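Side-chain contacts in phosphoribosylglycinamide synthetase (Anaerococcus prevotii, PDB 4DIM), which probably binds ATP and acts as an ATP-dependent ligase of the ATP-grasp group: residues Gly108-Tyr111 with Lys112-Ala116; Glu168-Asp171 with Gly172-Thr176; Asp237-Glu240 with Lys241-Glu245; Ile295-Tyr298 with Lys299-Ala302; Phe357-Glu360 with Asn361-Ile364. All coordinates share one frame; numbering follows the deposited sequence.

Overall arrangement
From the N terminus onward the five contacts are strictly in series: each lies within one unbroken run of chain, so none nests in or crosses another and none closes a long loop. Contact 1 caps helix 110-120 as the chain leaves helix 101-108. Contact 2, its centre about 24 Å from that of contact 1, lies on helix 166-179 among elements of the small antiparallel sheet. Contact 3 lies within helix 236-253, which packs on the large antiparallel sheet, and contact 4 sets helix 297-305 among helices 20-29, 285-293 and 311-314. Contact 5, a turn, passes the chain from strand 351-356 of the large sheet to strand 363-364; its nearest atoms are about 11 Å from contact 4.

Contact 1 (Gly108-Tyr111 with Lys112-Ala116); sequences GDKY and KMKEA
Asp109 turns its carboxylate back to the chain, and OD2 accepts a weak hydrogen bond from Lys112 N at 3.3 Å. The torsion that sets CG anti to the residue's own amide (chi1 -167°) brings the carboxylate to this amide, one that no earlier turn of helix could satisfy; a short acidic side chain suits the place for that reason, and its negative charge would also favour the positive end of the helix dipole. Lys112 lays its chain obliquely across the same carboxylate, CG being 3.3 Å from Asp109 OD2, while its ammonium NZ stays 5.0 Å from that oxygen, too far for an ion pair. Asp109 serves with its backbone as well, its O taking Met113 N at 2.9 Å.

One residue on, Lys110 O receives Lys114 N at 2.9 Å. The two lysine chains run side by side in the same direction and bring NZ of Lys110 within 3.9 Å of NZ of Lys114. Each ammonium has its own partner: Glu275 forms a salt bridge with Lys110 and would partly balance the like charges, while Lys114 NZ donates to the Thr124 hydroxyl. The methyl CE of Met113, a selenomethionine, rests beside the Lys110 ammonium.

Farther out, the Tyr111 hydroxyl bonds to that of Tyr184. With helix 101-108 ending just before it, Asp109 is a classic helix N-cap at the corner between two successive helices.

Contact 2 (Glu168-Asp171 with Gly172-Thr176); sequences EAID and GFNET
The carbonyl oxygen of Gly172, a residue whose own N-H reaches back to Glu168 O in a weak bond, is gripped twice by Thr176: by the backbone N, and by the hydroxyl OG1 at 2.7 Å. OG1 comes from above the carbonyl plane; the bond satisfies the hydroxyl of a buried residue within its own helix. This is regular alpha-helix, part of helix 166-179 beside the small antiparallel sheet in the ATP-grasp family region.

The straightest backbone bond runs from Asn174 N to Ile170 O, with an N-H...O angle of 175° and a length of 2.8 Å. Beside this bond the side chains of Ile170 and Asn174 run in parallel away from the helix, and CG of Asn174 sits 3.4 Å from Ile170 O. With an alanine here the group that lies along Ile170 and touches Glu133 is gone, which is likely to open a gap between helix 166-179 and helix 133-141.

Phe173 N bonds to Ala169 O at 2.9 Å, and CG anti to the backbone N (chi1 178°) swings the ring toward Leu136, Val130 and Cys185, an apolar setting that suits an aromatic group.

On the more exposed side, Asp171 and Glu175 run side by side with their carboxylate planes 73° apart. Asp171 OD1 and Glu175 OE1 are modelled 2.9 Å apart, two acceptors, so their exact placing is doubtful. The other oxygen of Glu175, OE2, is hydrogen-bonded to the hydroxyl OH of Tyr161.

Contact 3 (Asp237-Glu240 with Lys241-Glu245); sequences DIIE and KTKTE
Lys241 leans back along its helix over Asp237, one turn earlier. Its CB and CG pass close to the backbone oxygen of Asp237, CG at 3.3 Å from that O, and CD follows at 3.5 Å from the same atom. With the chain extended beyond CG, CE arrives beside the carboxylate, and NZ ends 2.7 Å from Asp237 OD1 in a salt bridge. The ammonium meets this oxygen on its syn side, 33° out of the carboxylate plane, and also donates to Asn269 O. Were this lysine a leucine, the Asp237 carboxylate would probably be left without its positive mate and Asn269 O without this donor.

Elsewhere on the helix, two threonines fold their hydroxyls onto the preceding turn. Thr242 OG1 reaches Ile238 O at 3.0 Å, and its backbone N reaches the same oxygen from the opposite face of the carbonyl plane; Thr244 grips Glu240 O in the same double fashion. Glu240 lies alongside Lys243, but OE2 and NZ form only a weak salt bridge at 3.4 Å.

Ile238 and Thr242 pack on Val271, with Lys241 beside them, while Asp237, Glu240 and Thr244 are exposed, a pattern characteristic of an amphipathic helix lying on a sheet.

Contact 4 (Ile295-Tyr298 with Lys299-Ala302); sequences IEYY and KMIA
A Met-aromatic contact on helix 297-305 joins Met300, here a selenomethionine, to the Tyr297 ring. SE lies at the ring edge, almost in its plane, 5.4 Å from the centroid and 89° off the ring normal, with Tyr297 CD1 the ring atom it touches. Ile295 CD1 also reaches the selenium, at 3.6 Å, the two side chains crossing at about a right angle. A long, flexible chain suits this place, since its large polarisable atom can meet an aliphatic methyl and an aromatic edge together.

Ile301 treats the same ring differently: its CD1 stands over one face, offset toward the rim, 4.2 Å from Tyr297 CE2. The ring is placed for both neighbours by its first torsion, which sets CG anti to the backbone N (chi1 -169°). Backbone bonding ties these residues too, Ile301 N donating to Tyr297 O at 2.9 Å.

On the more exposed side Glu296 and Lys299 run side by side, and NZ of the lysine makes a salt bridge with OE2 of the glutamate at 2.9 Å, coming from above the carboxylate plane. Both chains are extended beyond CG, which lets their charged ends meet across three residues. Glu296 O also accepts Met300 N at 3.3 Å.

Helix 285-293 lies against this turn, Glu287 holding the Tyr298 hydroxyl and Glu290 the Tyr297 amide. Helix 20-29 receives Tyr298, Lys299 and Ile301, while Phe313 and Trp314 of helix 311-314 pack on Met300.

Contact 5 (Phe357-Glu360 with Asn361-Ile364); sequences FKEE and NDEI
A type II beta turn carries the backbone from Glu359 to Asp362, closed by Asp362 N donating to Glu359 O at 2.8 Å in the carbonyl plane. Its third residue, Asn361, adopts a positive phi of 77°, a left-handed conformation that asparagine tolerates better than most residues with a side chain.

Lys358 spans the bend. Its CB and CG lie against Ile364 CD1, CG at 3.9 Å from that methyl, the two side chains running antiparallel to each other. Bends at the second and fourth torsions (chi2 -63°) turn the chain so that NZ donates to Glu363 O at 3.2 Å, also in the carbonyl plane. Lysine suits the place because its methylenes cover an apolar neighbour while its ammonium donates to a backbone oxygen.

The turn is a connection between two sheets: strand 351-356 is an edge of the large antiparallel sheet, and strand 363-364 pairs with strand 336-343, where Leu338 touches both Lys358 and Ile364. Before the turn, Phe357 makes a cation-pi contact with Arg17.

Glu359 and Asp362 cross obliquely at the surface, Glu359 CG being 3.6 Å from Asp362 OD2. Their carboxylate planes are nearly parallel, 22° apart, with Glu359 OE2 and Asp362 OD2 separated by 4.5 Å.

Contact 1 (Gly108-Tyr111 with Lys112-Ala116)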
loop_
_atom_site.group_PDB
_atom_site.type_symbol
_atom_site.label_atom_id
_atom_site.label_comp_id
_atom_site.label_asym_id
_atom_site.label_seq_id
_atom_site.Cartn_x
_atom_site.Cartn_y
_atom_site.Cartn_z
ATOM N N GLY A 108 -12.526 1.576 1.996
ATOM C CA GLY A 108 -12.851 0.528 1.043
ATOM C C GLY A 108 -13.924 0.861 0.035
ATOM O O GLY A 108 -13.953 0.256 -1.038
ATOM N N ASP A 109 -14.818 1.816 0.365
ATOM C CA ASP A 109 -15.908 2.207 -0.516
ATOM C C ASP A 109 -15.677 3.603 -1.036
ATOM O O ASP A 109 -15.799 4.564 -0.282
ATOM C CB ASP A 109 -17.249 2.113 0.230
ATOM C CG ASP A 109 -18.460 2.186 -0.690
ATOM O OD1 ASP A 109 -18.601 1.295 -1.562
ATOM O OD2 ASP A 109 -19.276 3.110 -0.524
ATOM N N LYS A 110 -15.323 3.714 -2.322
ATOM C CA LYS A 110 -15.100 5.003 -3.007
ATOM C C LYS A 110 -16.277 6.005 -2.867
ATOM O O LYS A 110 -16.014 7.187 -2.765
ATOM C CB LYS A 110 -14.815 4.792 -4.516
ATOM C CG LYS A 110 -13.349 4.481 -4.865
ATOM C CD LYS A 110 -12.856 5.276 -6.097
ATOM C CE LYS A 110 -11.354 5.257 -6.262
ATOM N NZ LYS A 110 -10.646 5.960 -5.159
ATOM N N TYR A 111 -17.542 5.550 -2.881
ATOM C CA TYR A 111 -18.683 6.464 -2.735
ATOM C C TYR A 111 -18.641 7.142 -1.366
ATOM O O TYR A 111 -18.845 8.344 -1.283
ATOM C CB TYR A 111 -20.066 5.769 -2.866
ATOM C CG TYR A 111 -20.358 4.868 -4.050
ATOM C CD1 TYR A 111 -21.134 5.322 -5.115
ATOM C CD2 TYR A 111 -20.134 3.494 -3.967
ATOM C CE1 TYR A 111 -21.619 4.443 -6.093
ATOM C CE2 TYR A 111 -20.590 2.615 -4.951
ATOM C CZ TYR A 111 -21.299 3.100 -6.036
ATOM O OH TYR A 111 -21.725 2.251 -7.028
ATOM N N LYS A 112 -18.430 6.342 -0.303
ATOM C CA LYS A 112 -18.362 6.784 1.090
ATOM C C LYS A 112 -17.128 7.614 1.366
ATOM O O LYS A 112 -17.181 8.532 2.188
ATOM C CB LYS A 112 -18.348 5.592 2.061
ATOM C CG LYS A 112 -19.664 4.850 2.271
ATOM C CD LYS A 112 -19.488 3.709 3.321
ATOM C CE LYS A 112 -20.440 2.529 3.142
ATOM N NZ LYS A 112 -21.759 2.754 3.785
HETATM N N MSE A 113 -16.000 7.256 0.725
HETATM C CA MSE A 113 -14.735 7.989 0.852
HETATM C C MSE A 113 -14.863 9.355 0.229
HETATM O O MSE A 113 -14.482 10.349 0.835
HETATM C CB MSE A 113 -13.575 7.221 0.163
HETATM C CG MSE A 113 -12.182 7.648 0.646
HETATM SE SE MSE A 113 -10.690 7.175 -0.518
HETATM C CE MSE A 113 -11.234 8.095 -2.171
ATOM N N LYS A 114 -15.410 9.417 -0.973
ATOM C CA LYS A 114 -15.539 10.678 -1.711
ATOM C C LYS A 114 -16.611 11.588 -1.092
ATOM O O LYS A 114 -16.598 12.799 -1.337
ATOM C CB LYS A 114 -15.849 10.395 -3.202
ATOM C CG LYS A 114 -14.754 9.599 -3.915
ATOM C CD LYS A 114 -13.778 10.430 -4.714
ATOM C CE LYS A 114 -12.952 9.575 -5.664
ATOM N NZ LYS A 114 -11.475 9.778 -5.526
ATOM N N GLU A 115 -17.544 11.006 -0.321
ATOM C CA GLU A 115 -18.604 11.725 0.377
ATOM C C GLU A 115 -17.985 12.478 1.572
ATOM O O GLU A 115 -18.345 13.617 1.861
ATOM C CB GLU A 115 -19.701 10.737 0.836
ATOM C CG GLU A 115 -20.988 11.406 1.298
ATOM C CD GLU A 115 -22.009 10.501 1.967
ATOM O OE1 GLU A 115 -21.604 9.615 2.756
ATOM O OE2 GLU A 115 -23.223 10.723 1.749
ATOM N N ALA A 116 -17.056 11.820 2.262
ATOM C CA ALA A 116 -16.327 12.400 3.376
ATOM C C ALA A 116 -15.401 13.487 2.884
ATOM O O ALA A 116 -15.304 14.538 3.497
ATOM C CB ALA A 116 -15.532 11.321 4.093
#

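Contact 2 (Glu168-Asp171 with Gly172-Thr176)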
loop_
_atom_site.group_PDB
_atom_site.type_symbol
_atom_site.label_atom_id
_atom_site.label_comp_id
_atom_site.label_asym_id
_atom_site.label_seq_id
_atom_site.Cartn_x
_atom_site.Cartn_y
_atom_site.Cartn_z
ATOM N N GLU A 168 -18.460 13.441 -26.408
ATOM C CA GLU A 168 -17.901 12.144 -26.004
ATOM C C GLU A 168 -18.545 11.678 -24.648
ATOM O O GLU A 168 -18.569 10.473 -24.384
ATOM C CB GLU A 168 -16.356 12.206 -25.896
ATOM C CG GLU A 168 -15.635 12.313 -27.234
ATOM C CD GLU A 168 -14.137 12.570 -27.163
ATOM O OE1 GLU A 168 -13.721 13.729 -27.402
ATOM O OE2 GLU A 168 -13.375 11.609 -26.910
ATOM N N ALA A 169 -19.083 12.641 -23.818
ATOM C CA ALA A 169 -19.728 12.397 -22.508
ATOM C C ALA A 169 -21.106 11.755 -22.633
ATOM O O ALA A 169 -21.402 10.827 -21.883
ATOM C CB ALA A 169 -19.864 13.699 -21.727
ATOM N N ILE A 170 -21.975 12.278 -23.524
ATOM C CA ILE A 170 -23.303 11.680 -23.751
ATOM C C ILE A 170 -23.095 10.350 -24.483
ATOM O O ILE A 170 -23.713 9.355 -24.115
ATOM C CB ILE A 170 -24.290 12.623 -24.496
ATOM C CG1 ILE A 170 -23.863 12.931 -25.968
ATOM C CG2 ILE A 170 -24.476 13.911 -23.690
ATOM C CD1 ILE A 170 -24.477 11.982 -27.100
ATOM N N ASP A 171 -22.155 10.326 -25.461
ATOM C CA ASP A 171 -21.801 9.143 -26.255
ATOM C C ASP A 171 -21.269 8.052 -25.334
ATOM O O ASP A 171 -21.493 6.866 -25.592
ATOM C CB ASP A 171 -20.762 9.529 -27.334
ATOM C CG ASP A 171 -20.473 8.489 -28.402
ATOM O OD1 ASP A 171 -19.860 7.447 -28.066
ATOM O OD2 ASP A 171 -20.767 8.763 -29.590
ATOM N N GLY A 172 -20.587 8.471 -24.263
ATOM C CA GLY A 172 -20.090 7.585 -23.218
ATOM C C GLY A 172 -21.210 7.098 -22.317
ATOM O O GLY A 172 -21.322 5.895 -22.140
ATOM N N PHE A 173 -22.054 8.004 -21.758
ATOM C CA PHE A 173 -23.184 7.654 -20.885
ATOM C C PHE A 173 -24.182 6.682 -21.569
ATOM O O PHE A 173 -24.573 5.672 -20.963
ATOM C CB PHE A 173 -23.924 8.916 -20.395
ATOM C CG PHE A 173 -25.154 8.709 -19.522
ATOM C CD1 PHE A 173 -25.046 8.653 -18.134
ATOM C CD2 PHE A 173 -26.429 8.675 -20.082
ATOM C CE1 PHE A 173 -26.187 8.489 -17.327
ATOM C CE2 PHE A 173 -27.572 8.565 -19.268
ATOM C CZ PHE A 173 -27.444 8.466 -17.902
ATOM N N ASN A 174 -24.553 6.956 -22.826
ATOM C CA ASN A 174 -25.452 6.074 -23.568
ATOM C C ASN A 174 -24.827 4.678 -23.759
ATOM O O ASN A 174 -25.517 3.679 -23.556
ATOM C CB ASN A 174 -25.846 6.695 -24.922
ATOM C CG ASN A 174 -26.710 7.949 -24.804
ATOM O OD1 ASN A 174 -27.336 8.224 -23.768
ATOM N ND2 ASN A 174 -26.750 8.759 -25.860
ATOM N N GLU A 175 -23.542 4.596 -24.099
ATOM C CA GLU A 175 -22.880 3.288 -24.261
ATOM C C GLU A 175 -22.726 2.523 -22.941
ATOM O O GLU A 175 -22.738 1.283 -22.939
ATOM C CB GLU A 175 -21.488 3.442 -24.897
ATOM C CG GLU A 175 -21.544 3.597 -26.407
ATOM C CD GLU A 175 -20.181 3.530 -27.062
ATOM O OE1 GLU A 175 -19.650 4.597 -27.449
ATOM O OE2 GLU A 175 -19.606 2.418 -27.113
ATOM N N THR A 176 -22.571 3.255 -21.832
ATOM C CA THR A 176 -22.360 2.659 -20.509
ATOM C C THR A 176 -23.664 2.133 -19.939
ATOM O O THR A 176 -23.686 1.025 -19.423
ATOM C CB THR A 176 -21.750 3.689 -19.516
ATOM O OG1 THR A 176 -20.614 4.335 -20.085
ATOM C CG2 THR A 176 -21.343 3.050 -18.188
#

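Contact 3 (Asp237-Glu240 with Lys241-Glu245)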
loop_
_atom_site.group_PDB
_atom_site.type_symbol
_atom_site.label_atom_id
_atom_site.label_comp_id
_atom_site.label_asym_id
_atom_site.label_seq_id
_atom_site.Cartn_x
_atom_site.Cartn_y
_atom_site.Cartn_z
ATOM N N ASP A 237 6.854 22.760 -1.778
ATOM C CA ASP A 237 5.455 23.168 -1.740
ATOM C C ASP A 237 4.500 21.980 -2.019
ATOM O O ASP A 237 3.418 21.914 -1.433
ATOM C CB ASP A 237 5.219 24.289 -2.757
ATOM C CG ASP A 237 3.817 24.852 -2.706
ATOM O OD1 ASP A 237 3.201 25.009 -3.794
ATOM O OD2 ASP A 237 3.295 25.064 -1.572
ATOM N N ILE A 238 4.933 21.028 -2.864
ATOM C CA ILE A 238 4.171 19.822 -3.186
ATOM C C ILE A 238 4.238 18.877 -1.984
ATOM O O ILE A 238 3.246 18.246 -1.625
ATOM C CB ILE A 238 4.716 19.144 -4.494
ATOM C CG1 ILE A 238 4.786 20.129 -5.668
ATOM C CG2 ILE A 238 3.876 17.930 -4.887
ATOM C CD1 ILE A 238 3.526 20.999 -5.880
ATOM N N ILE A 239 5.397 18.821 -1.342
ATOM C CA ILE A 239 5.605 17.960 -0.166
ATOM C C ILE A 239 4.652 18.417 0.973
ATOM O O ILE A 239 4.059 17.588 1.639
ATOM C CB ILE A 239 7.104 17.977 0.286
ATOM C CG1 ILE A 239 8.060 17.433 -0.799
ATOM C CG2 ILE A 239 7.311 17.253 1.623
ATOM C CD1 ILE A 239 8.024 15.899 -1.079
ATOM N N GLU A 240 4.528 19.723 1.183
ATOM C CA GLU A 240 3.674 20.298 2.232
ATOM C C GLU A 240 2.215 20.212 1.897
ATOM O O GLU A 240 1.400 20.038 2.797
ATOM C CB GLU A 240 4.043 21.750 2.478
ATOM C CG GLU A 240 5.440 21.931 3.054
ATOM C CD GLU A 240 5.842 21.071 4.248
ATOM O OE1 GLU A 240 5.160 21.136 5.302
ATOM O OE2 GLU A 240 6.862 20.346 4.131
ATOM N N LYS A 241 1.875 20.359 0.611
ATOM C CA LYS A 241 0.505 20.178 0.146
ATOM C C LYS A 241 0.032 18.725 0.387
ATOM O O LYS A 241 -1.133 18.527 0.679
ATOM C CB LYS A 241 0.396 20.549 -1.332
ATOM C CG LYS A 241 0.164 22.025 -1.570
ATOM C CD LYS A 241 0.300 22.379 -3.051
ATOM C CE LYS A 241 0.186 23.868 -3.317
ATOM N NZ LYS A 241 0.766 24.219 -4.628
ATOM N N THR A 242 0.933 17.741 0.287
ATOM C CA THR A 242 0.659 16.315 0.512
ATOM C C THR A 242 0.418 16.074 2.021
ATOM O O THR A 242 -0.541 15.386 2.405
ATOM C CB THR A 242 1.833 15.462 -0.068
ATOM O OG1 THR A 242 1.847 15.625 -1.480
ATOM C CG2 THR A 242 1.716 13.996 0.214
ATOM N N LYS A 243 1.274 16.653 2.859
ATOM C CA LYS A 243 1.142 16.604 4.314
ATOM C C LYS A 243 -0.213 17.173 4.738
ATOM O O LYS A 243 -0.884 16.613 5.602
ATOM C CB LYS A 243 2.289 17.407 5.006
ATOM C CG LYS A 243 3.646 16.675 5.036
ATOM C CD LYS A 243 4.837 17.488 5.474
ATOM C CE LYS A 243 6.112 16.669 5.345
ATOM N NZ LYS A 243 7.326 17.421 5.804
ATOM N N THR A 244 -0.635 18.248 4.074
ATOM C CA THR A 244 -1.896 18.875 4.367
ATOM C C THR A 244 -3.069 17.974 4.011
ATOM O O THR A 244 -3.962 17.817 4.849
ATOM C CB THR A 244 -2.008 20.215 3.646
ATOM O OG1 THR A 244 -1.089 21.132 4.260
ATOM C CG2 THR A 244 -3.432 20.788 3.701
ATOM N N GLU A 245 -3.121 17.440 2.768
ATOM C CA GLU A 245 -4.270 16.628 2.353
ATOM C C GLU A 245 -4.313 15.308 3.092
ATOM O O GLU A 245 -5.404 14.862 3.434
ATOM C CB GLU A 245 -4.285 16.362 0.840
ATOM C CG GLU A 245 -4.496 17.561 -0.059
ATOM C CD GLU A 245 -5.565 18.557 0.354
ATOM O OE1 GLU A 245 -6.758 18.216 0.213
ATOM O OE2 GLU A 245 -5.220 19.686 0.775
#

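Contact 4 (Ile295-Tyr298 with Lys299-Ala302)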
loop_
_atom_site.group_PDB
_atom_site.type_symbol
_atom_site.label_atom_id
_atom_site.label_comp_id
_atom_site.label_asym_id
_atom_site.label_seq_id
_atom_site.Cartn_x
_atom_site.Cartn_y
_atom_site.Cartn_z
ATOM N N ILE A 295 14.624 4.795 11.473
ATOM C CA ILE A 295 13.812 4.208 12.538
ATOM C C ILE A 295 13.539 2.717 12.273
ATOM O O ILE A 295 13.984 2.156 11.258
ATOM C CB ILE A 295 12.462 4.984 12.678
ATOM C CG1 ILE A 295 11.659 4.965 11.364
ATOM C CG2 ILE A 295 12.671 6.394 13.194
ATOM C CD1 ILE A 295 10.310 5.416 11.472
ATOM N N GLU A 296 12.840 2.088 13.248
ATOM C CA GLU A 296 12.318 0.713 13.237
ATOM C C GLU A 296 10.782 0.821 13.205
ATOM O O GLU A 296 10.131 0.986 14.238
ATOM C CB GLU A 296 12.827 -0.044 14.461
ATOM C CG GLU A 296 14.335 -0.204 14.448
ATOM C CD GLU A 296 14.873 -0.951 15.646
ATOM O OE1 GLU A 296 15.042 -0.327 16.723
ATOM O OE2 GLU A 296 15.091 -2.178 15.513
ATOM N N TYR A 297 10.239 0.829 11.997
ATOM C CA TYR A 297 8.848 1.082 11.691
ATOM C C TYR A 297 7.984 -0.158 11.846
ATOM O O TYR A 297 6.884 -0.027 12.367
ATOM C CB TYR A 297 8.788 1.632 10.281
ATOM C CG TYR A 297 7.456 2.195 9.878
ATOM C CD1 TYR A 297 6.828 3.163 10.648
ATOM C CD2 TYR A 297 6.889 1.873 8.650
ATOM C CE1 TYR A 297 5.641 3.760 10.229
ATOM C CE2 TYR A 297 5.679 2.419 8.251
ATOM C CZ TYR A 297 5.068 3.386 9.028
ATOM O OH TYR A 297 3.918 3.993 8.598
ATOM N N TYR A 298 8.482 -1.376 11.524
ATOM C CA TYR A 298 7.721 -2.580 11.868
ATOM C C TYR A 298 7.567 -2.715 13.349
ATOM O O TYR A 298 6.609 -3.343 13.774
ATOM C CB TYR A 298 8.343 -3.855 11.341
ATOM C CG TYR A 298 8.308 -4.020 9.830
ATOM C CD1 TYR A 298 7.109 -4.264 9.160
ATOM C CD2 TYR A 298 9.481 -3.983 9.072
ATOM C CE1 TYR A 298 7.082 -4.441 7.778
ATOM C CE2 TYR A 298 9.457 -4.131 7.695
ATOM C CZ TYR A 298 8.272 -4.447 7.062
ATOM O OH TYR A 298 8.326 -4.746 5.722
ATOM N N LYS A 299 8.516 -2.198 14.138
ATOM C CA LYS A 299 8.464 -2.254 15.599
ATOM C C LYS A 299 7.454 -1.283 16.113
ATOM O O LYS A 299 6.800 -1.588 17.090
ATOM C CB LYS A 299 9.834 -1.987 16.233
ATOM C CG LYS A 299 10.737 -3.195 16.121
ATOM C CD LYS A 299 11.989 -3.048 16.904
ATOM C CE LYS A 299 12.828 -4.286 16.746
ATOM N NZ LYS A 299 14.142 -4.160 17.412
HETATM N N MSE A 300 7.291 -0.136 15.436
HETATM C CA MSE A 300 6.285 0.880 15.778
HETATM C C MSE A 300 4.910 0.317 15.505
HETATM O O MSE A 300 4.000 0.479 16.324
HETATM C CB MSE A 300 6.488 2.183 14.969
HETATM C CG MSE A 300 7.660 3.014 15.440
HETATM SE SE MSE A 300 8.189 4.396 14.249
HETATM C CE MSE A 300 6.545 5.409 14.374
ATOM N N ILE A 301 4.785 -0.435 14.391
ATOM C CA ILE A 301 3.515 -1.080 14.028
ATOM C C ILE A 301 3.148 -2.167 15.054
ATOM O O ILE A 301 2.026 -2.179 15.551
ATOM C CB ILE A 301 3.604 -1.639 12.604
ATOM C CG1 ILE A 301 3.667 -0.483 11.590
ATOM C CG2 ILE A 301 2.423 -2.570 12.301
ATOM C CD1 ILE A 301 4.042 -0.903 10.204
ATOM N N ALA A 302 4.075 -3.070 15.335
ATOM C CA ALA A 302 3.855 -4.207 16.245
ATOM C C ALA A 302 3.617 -3.768 17.668
ATOM O O ALA A 302 2.744 -4.316 18.329
ATOM C CB ALA A 302 5.060 -5.150 16.214
#

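Contact 5 (Phe357-Glu360 with Asn361-Ile364)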
loop_
_atom_site.group_PDB
_atom_site.type_symbol
_atom_site.label_atom_id
_atom_site.label_comp_id
_atom_site.label_asym_id
_atom_site.label_seq_id
_atom_site.Cartn_x
_atom_site.Cartn_y
_atom_site.Cartn_z
ATOM N N PHE A 357 13.338 -14.656 -4.550
ATOM C CA PHE A 357 12.098 -15.382 -4.288
ATOM C C PHE A 357 12.053 -16.740 -5.007
ATOM O O PHE A 357 11.334 -17.612 -4.540
ATOM C CB PHE A 357 10.887 -14.548 -4.742
ATOM C CG PHE A 357 10.849 -13.111 -4.269
ATOM C CD1 PHE A 357 11.208 -12.777 -2.971
ATOM C CD2 PHE A 357 10.349 -12.108 -5.092
ATOM C CE1 PHE A 357 11.149 -11.468 -2.542
ATOM C CE2 PHE A 357 10.290 -10.805 -4.661
ATOM C CZ PHE A 357 10.721 -10.485 -3.403
ATOM N N LYS A 358 12.766 -16.915 -6.142
ATOM C CA LYS A 358 12.741 -18.180 -6.885
ATOM C C LYS A 358 13.966 -19.059 -6.528
ATOM O O LYS A 358 14.984 -18.565 -6.033
ATOM C CB LYS A 358 12.644 -17.915 -8.404
ATOM C CG LYS A 358 11.481 -16.979 -8.806
ATOM C CD LYS A 358 10.094 -17.560 -8.472
ATOM C CE LYS A 358 8.920 -16.682 -8.851
ATOM N NZ LYS A 358 8.728 -16.568 -10.323
ATOM N N GLU A 359 13.812 -20.373 -6.711
ATOM C CA GLU A 359 14.824 -21.395 -6.388
ATOM C C GLU A 359 14.866 -22.488 -7.468
ATOM O O GLU A 359 13.948 -22.564 -8.288
ATOM C CB GLU A 359 14.535 -22.019 -5.004
ATOM C CG GLU A 359 13.171 -22.692 -4.851
ATOM C CD GLU A 359 12.803 -23.118 -3.434
ATOM O OE1 GLU A 359 12.813 -22.248 -2.532
ATOM O OE2 GLU A 359 12.449 -24.307 -3.241
ATOM N N GLU A 360 15.933 -23.331 -7.477
ATOM C CA GLU A 360 16.084 -24.416 -8.461
ATOM C C GLU A 360 14.752 -25.158 -8.660
ATOM O O GLU A 360 14.059 -25.460 -7.688
ATOM C CB GLU A 360 17.210 -25.412 -8.078
ATOM C CG GLU A 360 17.513 -26.440 -9.181
ATOM C CD GLU A 360 18.940 -26.947 -9.363
ATOM O OE1 GLU A 360 19.106 -28.066 -9.907
ATOM O OE2 GLU A 360 19.892 -26.206 -9.025
ATOM N N ASN A 361 14.379 -25.364 -9.935
ATOM C CA ASN A 361 13.148 -26.012 -10.386
ATOM C C ASN A 361 11.912 -25.078 -10.279
ATOM O O ASN A 361 10.798 -25.552 -10.508
ATOM C CB ASN A 361 12.884 -27.353 -9.682
ATOM C CG ASN A 361 14.063 -28.296 -9.708
ATOM O OD1 ASN A 361 14.876 -28.307 -10.647
ATOM N ND2 ASN A 361 14.167 -29.130 -8.685
ATOM N N ASP A 362 12.090 -23.754 -10.022
ATOM C CA ASP A 362 10.952 -22.828 -10.053
ATOM C C ASP A 362 10.872 -22.229 -11.438
ATOM O O ASP A 362 11.887 -22.113 -12.132
ATOM C CB ASP A 362 11.023 -21.719 -8.995
ATOM C CG ASP A 362 10.630 -22.160 -7.599
ATOM O OD1 ASP A 362 10.235 -21.288 -6.793
ATOM O OD2 ASP A 362 10.691 -23.386 -7.319
ATOM N N GLU A 363 9.655 -21.851 -11.836
ATOM C CA GLU A 363 9.414 -21.286 -13.148
ATOM C C GLU A 363 9.637 -19.798 -13.139
ATOM O O GLU A 363 9.166 -19.097 -12.245
ATOM C CB GLU A 363 7.991 -21.585 -13.631
ATOM C CG GLU A 363 7.802 -21.304 -15.113
ATOM C CD GLU A 363 6.410 -21.610 -15.621
ATOM O OE1 GLU A 363 5.432 -21.123 -15.007
ATOM O OE2 GLU A 363 6.297 -22.325 -16.643
ATOM N N ILE A 364 10.343 -19.329 -14.171
ATOM C CA ILE A 364 10.620 -17.930 -14.453
ATOM C C ILE A 364 9.639 -17.561 -15.554
ATOM O O ILE A 364 9.763 -18.080 -16.670
ATOM C CB ILE A 364 12.110 -17.725 -14.870
ATOM C CG1 ILE A 364 13.088 -18.356 -13.841
ATOM C CG2 ILE A 364 12.410 -16.229 -15.105
ATOM C CD1 ILE A 364 12.811 -17.940 -12.334
#